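Local coordinates for protein polyketide synthase PksR (Bacillus subtilis, PDB 4U3V) that takes part in assembling the antibiotic polyketide bacillaene, this piece being its double-hotdog enoyl-isomerase domain, at residues A[210-213]-A[214-218]; A[55-58]-A[59-63]; A[254-258]-A[259-263]. All coordinates share one frame; numbering follows the deposited sequence.

Contact 1. Residues A[210-213]-A[214-218]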
ATOM      1  N   SER A 210      -1.890  -2.626  -4.946  1.00 23.99           N
ATOM      2  CA  SER A 210      -1.506  -3.188  -6.230  1.00 27.41           C
ATOM      3  C   SER A 210      -0.075  -3.677  -6.152  1.00 23.81           C
ATOM      4  O   SER A 210       0.261  -4.727  -6.737  1.00 26.53           O
ATOM      5  CB  SER A 210      -1.640  -2.141  -7.337  1.00 30.87           C
ATOM      6  OG  SER A 210      -3.029  -1.876  -7.502  1.00 33.83           O
ATOM      7  N   ALA A 211       0.729  -2.980  -5.360  1.00 26.20           N
ATOM      8  CA  ALA A 211       2.120  -3.393  -5.179  1.00 27.85           C
ATOM      9  C   ALA A 211       2.162  -4.735  -4.449  1.00 30.74           C
ATOM     10  O   ALA A 211       2.909  -5.633  -4.816  1.00 24.09           O
ATOM     11  CB  ALA A 211       2.939  -2.310  -4.449  1.00 29.21           C
ATOM     12  N   TYR A 212       1.319  -4.924  -3.433  1.00 23.65           N
ATOM     13  CA  TYR A 212       1.242  -6.224  -2.789  1.00 21.78           C
ATOM     14  C   TYR A 212       0.802  -7.334  -3.776  1.00 24.16           C
ATOM     15  O   TYR A 212       1.337  -8.431  -3.773  1.00 23.27           O
ATOM     16  CB  TYR A 212       0.268  -6.081  -1.605  1.00 23.34           C
ATOM     17  CG  TYR A 212      -0.085  -7.327  -0.874  1.00 28.60           C
ATOM     18  CD1 TYR A 212       0.883  -8.222  -0.430  1.00 31.85           C
ATOM     19  CD2 TYR A 212      -1.410  -7.559  -0.523  1.00 31.34           C
ATOM     20  CE1 TYR A 212       0.518  -9.369   0.270  1.00 35.30           C
ATOM     21  CE2 TYR A 212      -1.776  -8.672   0.213  1.00 35.72           C
ATOM     22  CZ  TYR A 212      -0.824  -9.577   0.589  1.00 37.30           C
ATOM     23  OH  TYR A 212      -1.241 -10.673   1.346  1.00 39.49           O
ATOM     24  N   LEU A 213      -0.219  -7.064  -4.592  1.00 23.43           N
ATOM     25  CA  LEU A 213      -0.719  -8.115  -5.492  1.00 25.75           C
ATOM     26  C   LEU A 213       0.373  -8.505  -6.529  1.00 21.77           C
ATOM     27  O   LEU A 213       0.543  -9.704  -6.831  1.00 25.60           O
ATOM     28  CB  LEU A 213      -1.975  -7.600  -6.214  1.00 28.00           C
ATOM     29  CG  LEU A 213      -3.224  -7.470  -5.336  1.00 34.30           C
ATOM     30  CD1 LEU A 213      -4.328  -6.747  -6.097  1.00 35.45           C
ATOM     31  CD2 LEU A 213      -3.692  -8.842  -4.904  1.00 38.17           C
ATOM     32  N   ALA A 214       1.115  -7.499  -6.994  1.00 24.86           N
ATOM     33  CA  ALA A 214       2.236  -7.743  -7.942  1.00 24.61           C
ATOM     34  C   ALA A 214       3.310  -8.559  -7.246  1.00 27.31           C
ATOM     35  O   ALA A 214       3.909  -9.454  -7.845  1.00 25.25           O
ATOM     36  CB  ALA A 214       2.818  -6.430  -8.464  1.00 25.39           C
ATOM     37  N   ILE A 215       3.586  -8.244  -5.990  1.00 24.28           N
ATOM     38  CA  ILE A 215       4.539  -9.046  -5.214  1.00 22.26           C
ATOM     39  C   ILE A 215       4.107 -10.521  -5.094  1.00 22.25           C
ATOM     40  O   ILE A 215       4.897 -11.431  -5.264  1.00 23.03           O
ATOM     41  CB  ILE A 215       4.817  -8.392  -3.841  1.00 24.17           C
ATOM     42  CG1 ILE A 215       5.657  -7.121  -4.031  1.00 23.65           C
ATOM     43  CG2 ILE A 215       5.537  -9.390  -2.923  1.00 22.51           C
ATOM     44  CD1 ILE A 215       5.641  -6.151  -2.891  1.00 22.90           C
ATOM     45  N   LEU A 216       2.839 -10.772  -4.803  1.00 22.45           N
ATOM     46  CA  LEU A 216       2.366 -12.145  -4.766  1.00 27.19           C
ATOM     47  C   LEU A 216       2.553 -12.861  -6.092  1.00 25.27           C
ATOM     48  O   LEU A 216       2.906 -14.047  -6.109  1.00 28.07           O
ATOM     49  CB  LEU A 216       0.894 -12.234  -4.342  1.00 28.99           C
ATOM     50  CG  LEU A 216       0.593 -11.706  -2.940  1.00 28.68           C
ATOM     51  CD1 LEU A 216      -0.909 -11.692  -2.691  1.00 31.49           C
ATOM     52  CD2 LEU A 216       1.306 -12.560  -1.908  1.00 32.19           C
ATOM     53  N   SER A 217       2.326 -12.142  -7.196  1.00 30.16           N
ATOM     54  CA  SER A 217       2.561 -12.687  -8.531  1.00 27.57           C
ATOM     55  C   SER A 217       4.040 -13.013  -8.788  1.00 25.15           C
ATOM     56  O   SER A 217       4.376 -14.058  -9.342  1.00 28.95           O
ATOM     57  CB  SER A 217       2.077 -11.677  -9.604  1.00 30.25           C
ATOM     58  OG  SER A 217       0.677 -11.422  -9.472  1.00 39.35           O
ATOM     59  N   PHE A 218       4.912 -12.159  -8.275  1.00 25.89           N
ATOM     60  CA  PHE A 218       6.360 -12.434  -8.304  1.00 26.11           C
ATOM     61  C   PHE A 218       6.666 -13.733  -7.558  1.00 25.10           C
ATOM     62  O   PHE A 218       7.402 -14.588  -8.058  1.00 25.90           O
ATOM     63  CB  PHE A 218       7.136 -11.259  -7.686  1.00 25.45           C
ATOM     64  CG  PHE A 218       8.598 -11.560  -7.414  1.00 25.60           C
ATOM     65  CD1 PHE A 218       9.511 -11.632  -8.462  1.00 26.76           C
ATOM     66  CD2 PHE A 218       9.060 -11.796  -6.131  1.00 25.43           C
ATOM     67  CE1 PHE A 218      10.837 -11.986  -8.240  1.00 24.59           C
ATOM     68  CE2 PHE A 218      10.387 -12.151  -5.893  1.00 23.27           C
ATOM     69  CZ  PHE A 218      11.283 -12.261  -6.944  1.00 24.67           C
TER

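Contact 2. Residues A[55-58]-A[59-63]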
ATOM      1  N   GLY A  55      -4.134  -3.857   4.684  1.00 28.77           N
ATOM      2  CA  GLY A  55      -3.000  -3.107   5.265  1.00 26.79           C
ATOM      3  C   GLY A  55      -2.593  -1.858   4.472  1.00 27.32           C
ATOM      4  O   GLY A  55      -2.086  -0.884   5.037  1.00 26.82           O
ATOM      5  N   ALA A  56      -2.885  -1.876   3.172  1.00 25.99           N
ATOM      6  CA  ALA A  56      -2.695  -0.705   2.303  1.00 24.73           C
ATOM      7  C   ALA A  56      -3.359   0.595   2.804  1.00 22.51           C
ATOM      8  O   ALA A  56      -2.947   1.699   2.428  1.00 25.31           O
ATOM      9  CB  ALA A  56      -3.163  -1.064   0.877  1.00 23.70           C
ATOM     10  N   THR A  57      -4.423   0.459   3.606  1.00 24.34           N
ATOM     11  CA  THR A  57      -5.120   1.598   4.151  1.00 25.38           C
ATOM     12  C   THR A  57      -4.166   2.502   4.921  1.00 23.41           C
ATOM     13  O   THR A  57      -4.264   3.715   4.894  1.00 25.15           O
ATOM     14  CB  THR A  57      -6.273   1.126   5.068  1.00 28.58           C
ATOM     15  OG1 THR A  57      -7.090   0.165   4.355  1.00 25.63           O
ATOM     16  CG2 THR A  57      -7.151   2.319   5.464  1.00 30.95           C
ATOM     17  N   TYR A  58      -3.267   1.895   5.677  1.00 23.16           N
ATOM     18  CA  TYR A  58      -2.506   2.641   6.686  1.00 24.75           C
ATOM     19  C   TYR A  58      -1.525   3.655   6.108  1.00 24.80           C
ATOM     20  O   TYR A  58      -1.444   4.780   6.622  1.00 26.50           O
ATOM     21  CB  TYR A  58      -1.806   1.683   7.643  1.00 23.76           C
ATOM     22  CG  TYR A  58      -2.730   0.696   8.257  1.00 24.89           C
ATOM     23  CD1 TYR A  58      -3.901   1.128   8.856  1.00 28.79           C
ATOM     24  CD2 TYR A  58      -2.434  -0.674   8.265  1.00 27.84           C
ATOM     25  CE1 TYR A  58      -4.801   0.226   9.367  1.00 33.18           C
ATOM     26  CE2 TYR A  58      -3.325  -1.584   8.807  1.00 31.21           C
ATOM     27  CZ  TYR A  58      -4.497  -1.120   9.365  1.00 37.37           C
ATOM     28  OH  TYR A  58      -5.393  -1.989   9.914  1.00 43.18           O
ATOM     29  N   GLY A  59      -0.786   3.279   5.056  1.00 25.86           N
ATOM     30  CA  GLY A  59       0.152   4.237   4.424  1.00 25.00           C
ATOM     31  C   GLY A  59      -0.621   5.428   3.842  1.00 27.33           C
ATOM     32  O   GLY A  59      -0.188   6.587   3.938  1.00 27.47           O
ATOM     33  N   SER A  60      -1.817   5.160   3.297  1.00 24.69           N
ATOM     34  CA  SER A  60      -2.608   6.281   2.753  1.00 25.88           C
ATOM     35  C   SER A  60      -3.062   7.271   3.848  1.00 24.19           C
ATOM     36  O   SER A  60      -3.069   8.499   3.621  1.00 25.16           O
ATOM     37  CB  SER A  60      -3.831   5.749   2.005  1.00 23.24           C
ATOM     38  OG  SER A  60      -3.399   5.042   0.805  1.00 27.39           O
ATOM     39  N   LEU A  61      -3.523   6.745   4.983  1.00 26.19           N
ATOM     40  CA  LEU A  61      -3.872   7.595   6.157  1.00 27.02           C
ATOM     41  C   LEU A  61      -2.654   8.327   6.690  1.00 28.86           C
ATOM     42  O   LEU A  61      -2.729   9.509   7.068  1.00 29.92           O
ATOM     43  CB  LEU A  61      -4.488   6.749   7.283  1.00 27.28           C
ATOM     44  CG  LEU A  61      -5.949   6.380   7.053  1.00 29.95           C
ATOM     45  CD1 LEU A  61      -6.373   5.265   8.011  1.00 28.28           C
ATOM     46  CD2 LEU A  61      -6.788   7.644   7.255  1.00 33.49           C
ATOM     47  N   ALA A  62      -1.510   7.651   6.700  1.00 27.49           N
ATOM     48  CA  ALA A  62      -0.275   8.343   7.151  1.00 27.11           C
ATOM     49  C   ALA A  62       0.134   9.530   6.258  1.00 28.57           C
ATOM     50  O   ALA A  62       0.503  10.589   6.778  1.00 33.01           O
ATOM     51  CB  ALA A  62       0.889   7.366   7.316  1.00 26.94           C
ATOM     52  N   ILE A  63      -0.065   9.399   4.954  1.00 26.06           N
ATOM     53  CA  ILE A  63       0.235  10.455   3.975  1.00 25.29           C
ATOM     54  C   ILE A  63      -0.741  11.632   4.130  1.00 31.95           C
ATOM     55  O   ILE A  63      -0.347  12.807   4.090  1.00 28.26           O
ATOM     56  CB  ILE A  63       0.193   9.897   2.558  1.00 27.57           C
ATOM     57  CG1 ILE A  63       1.406   8.968   2.358  1.00 27.58           C
ATOM     58  CG2 ILE A  63       0.143  11.010   1.527  1.00 30.82           C
ATOM     59  CD1 ILE A  63       1.307   8.108   1.113  1.00 29.30           C
TER
HETATM   60  O   HOH W   1      -0.046   0.782   4.085  1.00 28.80           O
HETATM   61  O   HOH W   2      -1.323   3.136   1.057  1.00 28.41           O

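Contact 3. Residues A[254-258]-A[259-263]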
ATOM      1  N   VAL A 254      14.885  -7.042  -2.646  1.00 22.57           N
ATOM      2  CA  VAL A 254      16.130  -6.509  -2.052  1.00 25.04           C
ATOM      3  C   VAL A 254      16.655  -7.265  -0.820  1.00 25.69           C
ATOM      4  O   VAL A 254      17.878  -7.392  -0.644  1.00 27.74           O
ATOM      5  CB  VAL A 254      16.013  -4.997  -1.758  1.00 28.99           C
ATOM      6  CG1 VAL A 254      15.769  -4.225  -3.057  1.00 27.36           C
ATOM      7  CG2 VAL A 254      14.920  -4.719  -0.741  1.00 28.08           C
ATOM      8  N   LYS A 255      15.784  -7.879  -0.025  1.00 24.60           N
ATOM      9  CA  LYS A 255      16.256  -8.569   1.192  1.00 24.50           C
ATOM     10  C   LYS A 255      15.421  -9.820   1.393  1.00 26.37           C
ATOM     11  O   LYS A 255      14.189  -9.825   1.207  1.00 25.53           O
ATOM     12  CB  LYS A 255      16.156  -7.670   2.438  1.00 25.64           C
ATOM     13  CG  LYS A 255      16.927  -6.345   2.295  1.00 29.28           C
ATOM     14  CD  LYS A 255      16.649  -5.369   3.441  1.00 29.96           C
ATOM     15  CE  LYS A 255      17.656  -4.218   3.398  1.00 32.74           C
ATOM     16  NZ  LYS A 255      17.284  -3.071   4.270  1.00 39.01           N
ATOM     17  N   ASN A 256      16.079 -10.881   1.822  1.00 25.63           N
ATOM     18  CA  ASN A 256      15.363 -12.095   2.168  1.00 24.73           C
ATOM     19  C   ASN A 256      16.231 -12.593   3.303  1.00 26.14           C
ATOM     20  O   ASN A 256      17.331 -13.116   3.055  1.00 29.86           O
ATOM     21  CB  ASN A 256      15.416 -13.079   0.998  1.00 27.97           C
ATOM     22  CG  ASN A 256      14.784 -14.405   1.331  1.00 29.73           C
ATOM     23  OD1 ASN A 256      14.039 -14.523   2.307  1.00 31.05           O
ATOM     24  ND2 ASN A 256      15.249 -15.450   0.663  1.00 29.92           N
ATOM     25  N   THR A 257      15.738 -12.396   4.514  1.00 26.62           N
ATOM     26  CA  THR A 257      16.373 -12.931   5.749  1.00 28.05           C
ATOM     27  C   THR A 257      15.296 -13.015   6.844  1.00 32.99           C
ATOM     28  O   THR A 257      14.360 -12.213   6.883  1.00 30.09           O
ATOM     29  CB  THR A 257      17.517 -12.038   6.292  1.00 31.94           C
ATOM     30  OG1 THR A 257      17.017 -10.710   6.554  1.00 35.46           O
ATOM     31  CG2 THR A 257      18.672 -11.969   5.302  1.00 36.82           C
ATOM     32  N   GLY A 258      15.439 -13.937   7.794  1.00 32.49           N
ATOM     33  CA  GLY A 258      14.535 -13.898   8.948  1.00 28.39           C
ATOM     34  C   GLY A 258      13.079 -14.188   8.585  1.00 29.08           C
ATOM     35  O   GLY A 258      12.160 -13.725   9.280  1.00 38.15           O
ATOM     36  N   ASP A 259      12.883 -14.911   7.481  1.00 32.81           N
ATOM     37  CA  ASP A 259      11.538 -15.138   6.915  1.00 41.58           C
ATOM     38  C   ASP A 259      10.788 -13.845   6.598  1.00 40.82           C
ATOM     39  O   ASP A 259       9.548 -13.808   6.609  1.00 41.67           O
ATOM     40  CB  ASP A 259      10.702 -16.021   7.846  1.00 46.77           C
ATOM     41  CG  ASP A 259      11.154 -17.467   7.831  1.00 59.20           C
ATOM     42  OD1 ASP A 259      11.106 -18.097   6.751  1.00 58.78           O
ATOM     43  OD2 ASP A 259      11.544 -17.976   8.902  1.00 61.82           O
ATOM     44  N   MET A 260      11.540 -12.772   6.375  1.00 30.72           N
ATOM     45  CA  MET A 260      10.956 -11.515   5.898  1.00 32.01           C
ATOM     46  C   MET A 260      11.482 -11.269   4.477  1.00 32.24           C
ATOM     47  O   MET A 260      12.684 -11.350   4.222  1.00 31.77           O
ATOM     48  CB  MET A 260      11.384 -10.357   6.784  1.00 29.96           C
ATOM     49  CG  MET A 260      10.992 -10.519   8.261  1.00 38.79           C
ATOM     50  SD  MET A 260       9.194 -10.466   8.447  1.00 46.44           S
ATOM     51  CE  MET A 260       8.837  -8.954   7.566  1.00 40.20           C
ATOM     52  N   LEU A 261      10.598 -10.841   3.597  1.00 27.64           N
ATOM     53  CA  LEU A 261      10.996 -10.543   2.223  1.00 28.60           C
ATOM     54  C   LEU A 261      10.697  -9.062   2.027  1.00 28.19           C
ATOM     55  O   LEU A 261       9.556  -8.641   2.195  1.00 29.17           O
ATOM     56  CB  LEU A 261      10.118 -11.339   1.235  1.00 28.80           C
ATOM     57  CG  LEU A 261      10.374 -12.847   1.306  1.00 33.60           C
ATOM     58  CD1 LEU A 261       9.169 -13.607   0.745  1.00 38.25           C
ATOM     59  CD2 LEU A 261      11.588 -13.132   0.464  1.00 39.68           C
ATOM     60  N   LEU A 262      11.708  -8.283   1.661  1.00 23.33           N
ATOM     61  CA  LEU A 262      11.529  -6.827   1.498  1.00 24.35           C
ATOM     62  C   LEU A 262      11.810  -6.456   0.042  1.00 26.50           C
ATOM     63  O   LEU A 262      12.735  -6.994  -0.607  1.00 24.76           O
ATOM     64  CB  LEU A 262      12.492  -6.029   2.385  1.00 26.45           C
ATOM     65  CG  LEU A 262      11.988  -5.828   3.825  1.00 32.14           C
ATOM     66  CD1 LEU A 262      11.960  -7.128   4.613  1.00 37.27           C
ATOM     67  CD2 LEU A 262      12.792  -4.758   4.560  1.00 33.07           C
ATOM     68  N   PHE A 263      11.010  -5.522  -0.458  1.00 21.06           N
ATOM     69  CA  PHE A 263      11.010  -5.139  -1.868  1.00 21.23           C
ATOM     70  C   PHE A 263      11.141  -3.636  -1.965  1.00 26.77           C
ATOM     71  O   PHE A 263      10.630  -2.901  -1.125  1.00 25.56           O
ATOM     72  CB  PHE A 263       9.654  -5.560  -2.532  1.00 21.38           C
ATOM     73  CG  PHE A 263       9.446  -7.023  -2.570  1.00 22.74           C
ATOM     74  CD1 PHE A 263       9.867  -7.752  -3.674  1.00 25.58           C
ATOM     75  CD2 PHE A 263       8.929  -7.689  -1.459  1.00 21.48           C
ATOM     76  CE1 PHE A 263       9.714  -9.135  -3.697  1.00 26.03           C
ATOM     77  CE2 PHE A 263       8.833  -9.089  -1.457  1.00 23.87           C
ATOM     78  CZ  PHE A 263       9.200  -9.800  -2.584  1.00 24.55           C
TER
HETATM   79  O   HOH W   3      14.582 -15.772   5.113  1.00 45.58           O
HETATM   80  O   HOH W   4      14.720  -9.378   5.335  1.00 44.08           O

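Contact 1. Residues A[210-213]-A[214-218]
The helix of the C-terminal hotdog fold, residues 205-219, supplies this contact, in which Tyr212 and Leu216 meet one turn apart on the same flank. Leu216 lays its CD1 methyl over one face of the Tyr212 ring, offset toward the rim, with CD1 3.9 Å from CZ of Tyr212 and 21° off the ring normal as seen from the centroid. This is a CH-pi contact. CD2 of Leu216 comes 3.9 Å from CE1 of Tyr212. Tyr212 can offer that face because its CG stands anti to the backbone N (chi1 174°), which swings the ring along the helix toward the next turn. A branched leucine suits the place, since one methyl lies over the face while the other comes near CE1.

On another flank, O of Leu213 is gripped twice by Ser217. The backbone N of Ser217 donates at 3.0 Å, and its OG donates to the same oxygen at 3.2 Å, the two arriving from opposite faces of the carbonyl plane. A serine can do this inside a helix when its hydroxyl folds back beside its own backbone N (chi1 -61°). The backbone N atoms of Ala214 and Ile215 donate to O of Ser210 and O of Ala211, the routine i to i+4 bonds of the helix. Ser210 OG bonds to Thr173 and to the carbonyl of Leu206. Ser210 and Ala214 meet strands 183-190 and 247-257, and Ile215 meets strands 247-257 and 274-283, while Tyr212 and Leu213 reach Trp167: a buried helix packed against the strands of its hotdog fold.

Contact 2. Residues A[55-58]-A[59-63]
Thr57 turns its CG2 anti to the backbone N (chi1 -52° for OG1), and Leu61 sets its CG beside its own N (chi1 -78°), so that the two side chains run side by side and point the same way. They lie one turn apart in the first turns of helix 56-69, the helix of the N-terminal hotdog fold. CG2 of Thr57 meets CD1 of Leu61 at 4.0 Å, while N of Leu61 donates to O of Thr57 at 3.1 Å in a nearly straight bond, 167° at the hydrogen. Threonine suits the place because its two branches serve different needs: the methyl joins the leucine, and OG1 bonds to the hydroxyl of Tyr41 and the carbonyl of Val54. Leu61 also packs on Leu97 and Ile112 of the hotdog strands. Tyr58 points its side chain into the same strands and meets the ring of Tyr83, and its O accepts from N of Ala62 at 2.9 Å.

In the first turn a water stands between Gly55 O and Gly59 N, which lie 4.4 Å apart; it donates to the carbonyl and accepts from the amide. Serine suits position 60 because its small hydroxyl can serve two partners: OG of Ser60 bonds to the carbonyl of Val203, just before helix 205-219, and also accepts from a second water. That water donates to both Ser60 OG, at 2.8 Å, and Ala56 O, at 2.6 Å.

Contact 3. Residues A[254-258]-A[259-263]
Leu261 and Asn256 touch directly across the hairpin. The CD2 methyl of Leu261 lies 3.4 Å from OD1 of Asn256, with the two side chains side by side and pointing the same way. On the other face Lys255 and Leu262 cross at an angle, CB to CB at 4.0 Å, and CD of Lys255 comes 4.1 Å from CD2 of Leu262. The extended lysine carries its ammonium away, as suits an exposed strand.

Asparagine suits its place because its amide, with CG anti to the backbone N (chi1 175°), lies beside Leu261 while OD1 takes a water shared with the turn amide of Asp259. Another water joins Thr257 OG1 and Met260 O.

Behind these pairs stands the backbone ladder. Lys255 with Leu262 and Thr257 with Met260 are hydrogen-bonded pairs, and Asn256 with Leu261 is the non-hydrogen-bonded pair between them. N of Leu262 donates to O of Lys255 at 3.0 Å. The O of Leu262 accepts twice, from N of Val254 at 3.0 Å and from N of Lys255 at 3.2 Å, so two residues face one: a classic beta bulge.

A type I' turn closes the hairpin from Thr257 to Met260. N of Met260 donates to O of Thr257 at 2.9 Å from above the carbonyl plane, and N of Thr257 returns a bond to O of Met260 at 3.2 Å, in the carbonyl plane. Both central residues have positive phi, 66° at Gly258, which glycine adopts readily, and 57° at Asp259.

Farther out, strand 260-268 pairs on its other edge with strand 274-283, through Leu261 with Leu283 and Phe263 with Tyr281. Met260 reaches Phe231 and Leu262 reaches Asn234 of strand 230-239, while Leu261 and Phe263 turn to Leu219 and Ile215 of helix 205-219.

From the N terminus, contact 2 comes first, in the opening turns of helix 56-69 within the N-terminal hotdog; contact 1 follows in helix 205-219 of the C-terminal hotdog, and contact 3 ends the series at the hairpin of strands 247-257 and 260-268. Each is local and none nests or crosses another; contact 3 alone closes a strand-to-strand turn. Contacts 1 and 3 meet where Ile215 CG2 packs on Phe263 CE2 at 3.6 Å, seating helix on sheet. Contact 2, its centre about 17 Å from that of contact 1, does not touch it, though Ala56 reaches Thr208 and Asn209, bringing the two hotdog helices together.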